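PDB 3HVN: hemolysin from Streptococcus suis, which probably forms oligomeric pores in cholesterol-containing host membranes, acting as a secreted, cholesterol-dependent cytolysin that lyses the target cell. Local coordinates for residues Y40-I51 and L255-P266; N54-P62 and L377-T385. The protein carries 1 engineered substitution. All coordinates share one frame; numbering follows the deposited sequence.

Contact 1. Residues Y40-I51 and L255-P266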
loop_
_atom_site.group_PDB
_atom_site.type_symbol
_atom_site.label_atom_id
_atom_site.label_comp_id
_atom_site.label_asym_id
_atom_site.label_seq_id
_atom_site.Cartn_x
_atom_site.Cartn_y
_atom_site.Cartn_z
ATOM N N TYR A 40 36.443 -25.140 10.936
ATOM C CA TYR A 40 36.449 -23.717 11.254
ATOM C C TYR A 40 35.060 -23.119 11.062
ATOM O O TYR A 40 34.609 -22.303 11.868
ATOM C CB TYR A 40 37.473 -22.971 10.397
ATOM C CG TYR A 40 37.476 -21.475 10.617
ATOM C CD1 TYR A 40 37.924 -20.931 11.814
ATOM C CD2 TYR A 40 37.034 -20.606 9.628
ATOM C CE1 TYR A 40 37.930 -19.564 12.021
ATOM C CE2 TYR A 40 37.036 -19.238 9.825
ATOM C CZ TYR A 40 37.485 -18.722 11.023
ATOM O OH TYR A 40 37.488 -17.361 11.223
ATOM N N PHE A 41 34.381 -23.527 9.994
ATOM C CA PHE A 41 33.009 -23.082 9.769
ATOM C C PHE A 41 32.095 -23.525 10.906
ATOM O O PHE A 41 31.230 -22.770 11.349
ATOM C CB PHE A 41 32.477 -23.585 8.426
ATOM C CG PHE A 41 32.636 -22.598 7.307
ATOM C CD1 PHE A 41 31.740 -21.552 7.158
ATOM C CD2 PHE A 41 33.678 -22.713 6.405
ATOM C CE1 PHE A 41 31.882 -20.640 6.130
ATOM C CE2 PHE A 41 33.826 -21.804 5.375
ATOM C CZ PHE A 41 32.926 -20.766 5.237
ATOM N N GLN A 42 32.294 -24.752 11.375
ATOM C CA GLN A 42 31.522 -25.274 12.495
ATOM C C GLN A 42 31.870 -24.526 13.777
ATOM O O GLN A 42 31.024 -24.355 14.655
ATOM C CB GLN A 42 31.776 -26.771 12.672
ATOM C CG GLN A 42 31.292 -27.625 11.512
ATOM C CD GLN A 42 31.737 -29.070 11.626
ATOM O OE1 GLN A 42 32.233 -29.499 12.669
ATOM N NE2 GLN A 42 31.563 -29.830 10.551
ATOM N N SER A 43 33.118 -24.081 13.877
ATOM C CA SER A 43 33.569 -23.339 15.049
ATOM C C SER A 43 33.066 -21.900 15.017
ATOM O O SER A 43 32.913 -21.266 16.061
ATOM C CB SER A 43 35.096 -23.364 15.155
ATOM O OG SER A 43 35.692 -22.530 14.177
ATOM N N LEU A 44 32.814 -21.389 13.815
ATOM C CA LEU A 44 32.291 -20.035 13.655
ATOM C C LEU A 44 31.070 -19.806 14.539
ATOM O O LEU A 44 30.044 -20.467 14.381
ATOM C CB LEU A 44 31.936 -19.761 12.192
ATOM C CG LEU A 44 33.105 -19.574 11.223
ATOM C CD1 LEU A 44 32.600 -19.423 9.796
ATOM C CD2 LEU A 44 33.947 -18.372 11.626
ATOM N N THR A 45 31.186 -18.864 15.470
ATOM C CA THR A 45 30.105 -18.572 16.403
ATOM C C THR A 45 29.598 -17.142 16.249
ATOM O O THR A 45 30.104 -16.221 16.890
ATOM C CB THR A 45 30.545 -18.795 17.863
ATOM O OG1 THR A 45 31.025 -20.137 18.020
ATOM C CG2 THR A 45 29.381 -18.562 18.813
ATOM N N TYR A 46 28.599 -16.963 15.391
ATOM C CA TYR A 46 28.001 -15.651 15.175
ATOM C C TYR A 46 26.482 -15.717 15.288
ATOM O O TYR A 46 25.899 -16.800 15.339
ATOM C CB TYR A 46 28.404 -15.091 13.808
ATOM C CG TYR A 46 28.010 -15.967 12.639
ATOM C CD1 TYR A 46 26.724 -15.925 12.118
ATOM C CD2 TYR A 46 28.925 -16.831 12.052
ATOM C CE1 TYR A 46 26.359 -16.723 11.049
ATOM C CE2 TYR A 46 28.570 -17.632 10.983
ATOM C CZ TYR A 46 27.285 -17.573 10.485
ATOM O OH TYR A 46 26.924 -18.367 9.421
ATOM N N GLU A 47 25.847 -14.551 15.329
ATOM C CA GLU A 47 24.393 -14.471 15.399
ATOM C C GLU A 47 23.820 -13.833 14.136
ATOM O O GLU A 47 23.750 -12.609 14.025
ATOM C CB GLU A 47 23.958 -13.702 16.650
ATOM C CG GLU A 47 24.826 -12.496 16.972
ATOM C CD GLU A 47 24.629 -12.001 18.390
ATOM O OE1 GLU A 47 23.887 -12.657 19.152
ATOM O OE2 GLU A 47 25.217 -10.958 18.746
ATOM N N PRO A 48 23.407 -14.677 13.178
ATOM C CA PRO A 48 22.930 -14.281 11.847
ATOM C C PRO A 48 21.829 -13.225 11.882
ATOM O O PRO A 48 21.923 -12.221 11.175
ATOM C CB PRO A 48 22.377 -15.590 11.277
ATOM C CG PRO A 48 23.148 -16.651 11.970
ATOM C CD PRO A 48 23.379 -16.137 13.360
ATOM N N GLN A 49 20.797 -13.451 12.688
ATOM C CA GLN A 49 19.657 -12.543 12.732
ATOM C C GLN A 49 20.030 -11.172 13.291
ATOM O O GLN A 49 19.547 -10.147 12.813
ATOM C CB GLN A 49 18.514 -13.152 13.548
ATOM C CG GLN A 49 17.265 -12.284 13.618
ATOM C CD GLN A 49 16.602 -12.090 12.266
ATOM O OE1 GLN A 49 17.083 -12.586 11.247
ATOM N NE2 GLN A 49 15.490 -11.368 12.253
ATOM N N GLU A 50 20.894 -11.161 14.299
ATOM C CA GLU A 50 21.285 -9.919 14.955
ATOM C C GLU A 50 22.233 -9.085 14.098
ATOM O O GLU A 50 22.415 -7.892 14.343
ATOM C CB GLU A 50 21.918 -10.206 16.319
ATOM C CG GLU A 50 21.001 -10.943 17.282
ATOM C CD GLU A 50 19.730 -10.173 17.588
ATOM O OE1 GLU A 50 19.723 -8.936 17.412
ATOM O OE2 GLU A 50 18.738 -10.804 18.009
ATOM N N ILE A 51 22.834 -9.715 13.094
ATOM C CA ILE A 51 23.756 -9.017 12.204
ATOM C C ILE A 51 23.046 -8.571 10.927
ATOM O O ILE A 51 23.635 -7.907 10.074
ATOM C CB ILE A 51 24.979 -9.890 11.850
ATOM C CG1 ILE A 51 26.154 -9.015 11.407
ATOM C CG2 ILE A 51 24.620 -10.912 10.782
ATOM C CD1 ILE A 51 27.424 -9.793 11.132
ATOM N N LEU A 255 41.191 -17.682 3.498
ATOM C CA LEU A 255 39.904 -17.079 3.826
ATOM C C LEU A 255 40.082 -15.778 4.601
ATOM O O LEU A 255 39.352 -14.811 4.383
ATOM C CB LEU A 255 39.048 -18.058 4.633
ATOM C CG LEU A 255 38.814 -19.431 4.002
ATOM C CD1 LEU A 255 37.936 -20.290 4.899
ATOM C CD2 LEU A 255 38.198 -19.289 2.619
ATOM N N LYS A 256 41.056 -15.761 5.504
ATOM C CA LYS A 256 41.320 -14.585 6.325
ATOM C C LYS A 256 41.869 -13.431 5.491
ATOM O O LYS A 256 41.925 -12.291 5.953
ATOM C CB LYS A 256 42.286 -14.930 7.460
ATOM C CG LYS A 256 41.758 -15.984 8.420
ATOM C CD LYS A 256 42.771 -16.307 9.506
ATOM C CE LYS A 256 42.230 -17.356 10.465
ATOM N NZ LYS A 256 43.222 -17.714 11.517
ATOM N N ARG A 257 42.274 -13.734 4.262
ATOM C CA ARG A 257 42.784 -12.715 3.353
ATOM C C ARG A 257 41.708 -12.263 2.371
ATOM O O ARG A 257 42.010 -11.706 1.315
ATOM C CB ARG A 257 44.013 -13.229 2.597
ATOM C CG ARG A 257 45.217 -13.497 3.488
ATOM C CD ARG A 257 46.450 -13.846 2.669
ATOM N NE ARG A 257 46.280 -15.084 1.914
ATOM C CZ ARG A 257 47.241 -15.660 1.199
ATOM N NH1 ARG A 257 48.446 -15.109 1.140
ATOM N NH2 ARG A 257 46.998 -16.786 0.544
ATOM N N ASN A 258 40.451 -12.511 2.726
ATOM C CA ASN A 258 39.321 -12.096 1.902
ATOM C C ASN A 258 38.220 -11.424 2.717
ATOM O O ASN A 258 37.255 -10.902 2.159
ATOM C CB ASN A 258 38.754 -13.283 1.120
ATOM C CG ASN A 258 39.487 -13.523 -0.186
ATOM O OD1 ASN A 258 39.905 -12.581 -0.858
ATOM N ND2 ASN A 258 39.638 -14.789 -0.554
ATOM N N GLY A 259 38.370 -11.442 4.037
ATOM C CA GLY A 259 37.421 -10.785 4.918
ATOM C C GLY A 259 36.499 -11.742 5.648
ATOM O O GLY A 259 35.419 -11.354 6.093
ATOM N N ILE A 260 36.921 -12.995 5.772
ATOM C CA ILE A 260 36.137 -13.994 6.489
ATOM C C ILE A 260 36.553 -14.067 7.954
ATOM O O ILE A 260 37.710 -14.346 8.269
ATOM C CB ILE A 260 36.269 -15.389 5.853
ATOM C CG1 ILE A 260 35.737 -15.374 4.418
ATOM C CG2 ILE A 260 35.530 -16.427 6.686
ATOM C CD1 ILE A 260 35.746 -16.731 3.750
ATOM N N THR A 261 35.601 -13.813 8.847
ATOM C CA THR A 261 35.873 -13.814 10.279
ATOM C C THR A 261 34.614 -14.188 11.053
ATOM O O THR A 261 33.526 -14.262 10.483
ATOM C CB THR A 261 36.358 -12.428 10.754
ATOM O OG1 THR A 261 37.253 -11.871 9.784
ATOM C CG2 THR A 261 37.070 -12.535 12.096
ATOM N N ASP A 262 34.767 -14.427 12.351
ATOM C CA ASP A 262 33.623 -14.689 13.213
ATOM C C ASP A 262 32.842 -13.395 13.418
ATOM O O ASP A 262 31.821 -13.370 14.106
ATOM C CB ASP A 262 34.080 -15.254 14.559
ATOM C CG ASP A 262 32.948 -15.894 15.337
ATOM O OD1 ASP A 262 31.867 -16.105 14.746
ATOM O OD2 ASP A 262 33.137 -16.188 16.536
ATOM N N GLU A 263 33.338 -12.321 12.811
ATOM C CA GLU A 263 32.684 -11.020 12.873
ATOM C C GLU A 263 32.018 -10.683 11.542
ATOM O O GLU A 263 31.086 -9.881 11.491
ATOM C CB GLU A 263 33.694 -9.932 13.243
ATOM C CG GLU A 263 34.070 -9.908 14.715
ATOM C CD GLU A 263 32.958 -9.363 15.588
ATOM O OE1 GLU A 263 32.193 -8.501 15.107
ATOM O OE2 GLU A 263 32.851 -9.792 16.757
ATOM N N VAL A 264 32.505 -11.299 10.469
ATOM C CA VAL A 264 31.956 -11.068 9.137
ATOM C C VAL A 264 31.718 -12.385 8.400
ATOM O O VAL A 264 32.499 -12.762 7.525
ATOM C CB VAL A 264 32.884 -10.174 8.289
ATOM C CG1 VAL A 264 32.203 -9.787 6.985
ATOM C CG2 VAL A 264 33.284 -8.933 9.071
ATOM N N PRO A 265 30.637 -13.092 8.760
ATOM C CA PRO A 265 30.264 -14.376 8.155
ATOM C C PRO A 265 30.001 -14.265 6.655
ATOM O O PRO A 265 29.496 -13.239 6.194
ATOM C CB PRO A 265 28.966 -14.738 8.891
ATOM C CG PRO A 265 28.474 -13.429 9.450
ATOM C CD PRO A 265 29.730 -12.747 9.865
ATOM N N PRO A 266 30.350 -15.316 5.898
ATOM C CA PRO A 266 30.150 -15.383 4.447
ATOM C C PRO A 266 28.764 -15.900 4.073
ATOM O O PRO A 266 28.261 -16.841 4.693
ATOM C CB PRO A 266 31.214 -16.395 3.991
ATOM C CG PRO A 266 32.046 -16.712 5.217
ATOM C CD PRO A 266 31.155 -16.446 6.381
#
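Tyr-46 lays one face of its ring on Pro-265 in a CH-pi contact: CB of Pro-265 sits 3.6 Å from the ring centroid of Tyr-46, 12° off the ring normal. The ring is brought there by chi1 of 59°, which sets CG between the backbone N and the carbonyl carbon. At the edge of the same ring, near its plane, lies OD1 of Asp-262, with the carboxylate turned 67° from the ring. This carboxylate lies against the backbone of Thr-45. Ile-51 and Pro-265 reach toward each other tip to tip, CD1 of Ile-51 lying 4.0 Å from CD of Pro-265.

The helical end of 40-51 meets the other segment mainly through apolar groups. Phe-41 and Pro-266 come from opposite directions, and CE1 of Phe-41 meets CG of Pro-266 at 4.0 Å, obliquely to the ring. Tyr-40 presents a ring edge to CG2 of Ile-260 and places its OH 4.0 Å from Thr-261 CA, while Leu-44, which covers part of one Tyr-40 face, sends CD2 to within 4.0 Å of Asp-262 CA. The last helical turn is closed by Tyr-40 O, which accepts from both Leu-44 N and Ser-43 OG. Beyond the two segments, Phe-367 packs on both Tyr-46 and Pro-265. The N-terminal helix and its following loop thus clasp the entry to strand 266-274, at the domain 1 end of the elongated cholesterol-dependent cytolysin fold.

Contact 2. Residues N54-P62 and L377-T385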
loop_
_atom_site.group_PDB
_atom_site.type_symbol
_atom_site.label_atom_id
_atom_site.label_comp_id
_atom_site.label_asym_id
_atom_site.label_seq_id
_atom_site.Cartn_x
_atom_site.Cartn_y
_atom_site.Cartn_z
ATOM N N ASN A 54 17.589 -4.116 11.218
ATOM C CA ASN A 54 17.402 -2.698 10.939
ATOM C C ASN A 54 16.414 -2.049 11.902
ATOM O O ASN A 54 15.196 -2.173 11.743
ATOM C CB ASN A 54 16.950 -2.483 9.492
ATOM C CG ASN A 54 18.093 -2.589 8.502
ATOM O OD1 ASN A 54 19.263 -2.524 8.879
ATOM N ND2 ASN A 54 17.761 -2.746 7.227
ATOM N N GLU A 55 16.951 -1.362 12.905
ATOM C CA GLU A 55 16.133 -0.656 13.883
ATOM C C GLU A 55 15.687 0.691 13.330
ATOM O O GLU A 55 15.745 0.927 12.123
ATOM C CB GLU A 55 16.916 -0.449 15.181
ATOM C CG GLU A 55 18.211 0.328 15.002
ATOM C CD GLU A 55 18.895 0.638 16.320
ATOM O OE1 GLU A 55 18.249 0.485 17.378
ATOM O OE2 GLU A 55 20.078 1.037 16.298
ATOM N N GLY A 56 15.240 1.572 14.219
ATOM C CA GLY A 56 14.831 2.907 13.823
ATOM C C GLY A 56 13.360 3.179 14.064
ATOM O O GLY A 56 12.501 2.715 13.314
ATOM N N GLU A 57 13.071 3.937 15.116
ATOM C CA GLU A 57 11.700 4.324 15.424
ATOM C C GLU A 57 11.481 5.819 15.198
ATOM O O GLU A 57 10.827 6.214 14.233
ATOM C CB GLU A 57 11.327 3.926 16.854
ATOM C CG GLU A 57 12.387 4.241 17.897
ATOM C CD GLU A 57 11.945 3.877 19.301
ATOM O OE1 GLU A 57 10.760 3.522 19.479
ATOM O OE2 GLU A 57 12.780 3.948 20.226
ATOM N N TYR A 58 12.038 6.641 16.084
ATOM C CA TYR A 58 11.897 8.092 15.989
ATOM C C TYR A 58 10.501 8.491 15.526
ATOM O O TYR A 58 10.318 8.938 14.394
ATOM C CB TYR A 58 12.949 8.677 15.045
ATOM C CG TYR A 58 14.273 8.982 15.709
ATOM C CD1 TYR A 58 14.491 10.203 16.335
ATOM C CD2 TYR A 58 15.306 8.054 15.708
ATOM C CE1 TYR A 58 15.698 10.491 16.942
ATOM C CE2 TYR A 58 16.517 8.332 16.313
ATOM C CZ TYR A 58 16.707 9.551 16.929
ATOM O OH TYR A 58 17.910 9.835 17.534
ATOM N N ILE A 59 9.520 8.328 16.406
ATOM C CA ILE A 59 8.130 8.576 16.045
ATOM C C ILE A 59 7.490 9.653 16.915
ATOM O O ILE A 59 6.594 10.370 16.467
ATOM C CB ILE A 59 7.294 7.286 16.145
ATOM C CG1 ILE A 59 5.909 7.500 15.532
ATOM C CG2 ILE A 59 7.188 6.834 17.591
ATOM C CD1 ILE A 59 5.952 7.923 14.082
ATOM N N ASP A 60 7.955 9.766 18.154
ATOM C CA ASP A 60 7.381 10.712 19.105
ATOM C C ASP A 60 5.889 10.450 19.282
ATOM O O ASP A 60 5.456 9.301 19.363
ATOM C CB ASP A 60 7.608 12.153 18.640
ATOM C CG ASP A 60 9.077 12.500 18.509
ATOM O OD1 ASP A 60 9.925 11.603 18.703
ATOM O OD2 ASP A 60 9.386 13.674 18.211
ATOM N N ASN A 61 5.109 11.524 19.341
ATOM C CA ASN A 61 3.660 11.416 19.448
ATOM C C ASN A 61 2.960 12.326 18.444
ATOM O O ASN A 61 3.282 13.511 18.346
ATOM C CB ASN A 61 3.192 11.736 20.869
ATOM C CG ASN A 61 3.771 10.788 21.903
ATOM O OD1 ASN A 61 4.986 10.610 21.990
ATOM N ND2 ASN A 61 2.900 10.179 22.701
ATOM N N PRO A 62 1.998 11.772 17.693
ATOM C CA PRO A 62 1.291 12.529 16.653
ATOM C C PRO A 62 0.302 13.528 17.245
ATOM O O PRO A 62 -0.332 13.231 18.258
ATOM C CB PRO A 62 0.541 11.445 15.880
ATOM C CG PRO A 62 0.360 10.333 16.850
ATOM C CD PRO A 62 1.493 10.395 17.831
ATOM N N LEU A 377 15.947 -8.342 8.872
ATOM C CA LEU A 377 14.850 -7.836 9.684
ATOM C C LEU A 377 14.877 -6.314 9.680
ATOM O O LEU A 377 15.945 -5.707 9.607
ATOM C CB LEU A 377 14.953 -8.361 11.117
ATOM C CG LEU A 377 13.914 -7.843 12.115
ATOM C CD1 LEU A 377 12.501 -8.116 11.620
ATOM C CD2 LEU A 377 14.132 -8.459 13.488
ATOM N N SER A 378 13.702 -5.698 9.749
ATOM C CA SER A 378 13.610 -4.244 9.735
ATOM C C SER A 378 12.337 -3.755 10.417
ATOM O O SER A 378 11.231 -4.167 10.062
ATOM C CB SER A 378 13.676 -3.717 8.301
ATOM O OG SER A 378 13.699 -2.300 8.278
ATOM N N ASN A 379 12.504 -2.876 11.401
ATOM C CA ASN A 379 11.369 -2.288 12.105
ATOM C C ASN A 379 11.258 -0.795 11.836
ATOM O O ASN A 379 12.265 -0.122 11.613
ATOM C CB ASN A 379 11.480 -2.540 13.610
ATOM C CG ASN A 379 11.092 -3.952 13.994
ATOM O OD1 ASN A 379 10.395 -4.639 13.249
ATOM N ND2 ASN A 379 11.539 -4.392 15.165
ATOM N N SER A 380 10.036 -0.274 11.859
ATOM C CA SER A 380 9.833 1.154 11.641
ATOM C C SER A 380 8.472 1.644 12.122
ATOM O O SER A 380 7.436 1.259 11.583
ATOM C CB SER A 380 10.016 1.502 10.162
ATOM O OG SER A 380 9.845 2.890 9.942
ATOM N N GLU A 381 8.482 2.500 13.138
ATOM C CA GLU A 381 7.261 3.149 13.592
ATOM C C GLU A 381 6.909 4.292 12.647
ATOM O O GLU A 381 7.795 4.946 12.097
ATOM C CB GLU A 381 7.420 3.671 15.022
ATOM C CG GLU A 381 7.327 2.594 16.089
ATOM C CD GLU A 381 7.489 3.146 17.491
ATOM O OE1 GLU A 381 8.341 4.037 17.686
ATOM O OE2 GLU A 381 6.769 2.684 18.402
ATOM N N TYR A 382 5.615 4.524 12.455
ATOM C CA TYR A 382 5.159 5.572 11.552
ATOM C C TYR A 382 3.798 6.108 11.978
ATOM O O TYR A 382 3.207 5.630 12.948
ATOM C CB TYR A 382 5.088 5.046 10.118
ATOM C CG TYR A 382 3.957 4.073 9.882
ATOM C CD1 TYR A 382 4.053 2.752 10.300
ATOM C CD2 TYR A 382 2.793 4.474 9.242
ATOM C CE1 TYR A 382 3.020 1.859 10.088
ATOM C CE2 TYR A 382 1.756 3.588 9.024
ATOM C CZ TYR A 382 1.874 2.282 9.450
ATOM O OH TYR A 382 0.843 1.398 9.233
ATOM N N ILE A 383 3.305 7.102 11.247
ATOM C CA ILE A 383 2.017 7.708 11.556
ATOM C C ILE A 383 0.999 7.466 10.450
ATOM O O ILE A 383 1.166 7.937 9.325
ATOM C CB ILE A 383 2.147 9.226 11.783
ATOM C CG1 ILE A 383 3.059 9.511 12.976
ATOM C CG2 ILE A 383 0.776 9.848 11.998
ATOM C CD1 ILE A 383 2.554 8.935 14.280
ATOM N N GLU A 384 -0.054 6.723 10.775
ATOM C CA GLU A 384 -1.156 6.524 9.845
ATOM C C GLU A 384 -2.145 7.674 9.975
ATOM O O GLU A 384 -2.783 7.846 11.016
ATOM C CB GLU A 384 -1.857 5.190 10.105
ATOM C CG GLU A 384 -3.117 4.987 9.278
ATOM C CD GLU A 384 -3.678 3.585 9.402
ATOM O OE1 GLU A 384 -2.883 2.639 9.577
ATOM O OE2 GLU A 384 -4.915 3.427 9.320
ATOM N N THR A 385 -2.258 8.466 8.914
ATOM C CA THR A 385 -3.135 9.627 8.917
ATOM C C THR A 385 -4.395 9.357 8.105
ATOM O O THR A 385 -4.351 9.296 6.876
ATOM C CB THR A 385 -2.427 10.869 8.345
ATOM O OG1 THR A 385 -1.128 11.001 8.938
ATOM C CG2 THR A 385 -3.242 12.123 8.628
#
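Ile-59 turns CG1 anti to its own backbone N (chi1 -170°), and Ile-383 folds CG1 back beside its N; the two side chains cross obliquely, CD1 of Ile-59 lying 3.5 Å from CG1 of Ile-383. Ile-383 lies in strand 376-401, the long strand of the domain 2 sheet in the cytolysin fold, and the loop carrying Ile-59 runs beside it in the same direction. The run opens with a brief parallel pairing of the backbones: Asn-379 N donates to Asn-54 O at 2.8 Å and almost straight (167°), whereas the companion bond from Asn-54 N to Leu-377 O is weak. Further on, regular pairing gives way to side-chain packing. The ring of Pro-62 touches CD1 of Ile-383 through its CB at 3.6 Å, and Ile-59 crosses Glu-381 at about a right angle. Glu-57 and Glu-381 lie side by side and point the same way, their carboxylate planes 36° apart; OE2 of Glu-381 has a long, weak ion pair with Lys-81 of strand 73-88. Between the bonded start and the apolar end, Gly-56 O receives a CA-H...O contact from Ser-380 CA at 3.5 Å.

Overall arrangement
From the N terminus, helix 37-43 and the loop after it meet first the chain just ahead of strand 266-274, so contact 1 closes a loop of some two hundred residues. A few residues on, 54-62 runs beside strand 376-401 to form contact 2, a closure of more than three hundred residues. The two loops cross, since the segments alternate along the sequence. The contact centres lie about 31 Å apart, yet the contacts touch where Gln-49 packs on Leu-377. Contact 1 ties the N-terminal region to the large antiparallel sheet, whereas contact 2 ties it to strand 376-401, which leads toward the C-terminal beta-sandwich domain.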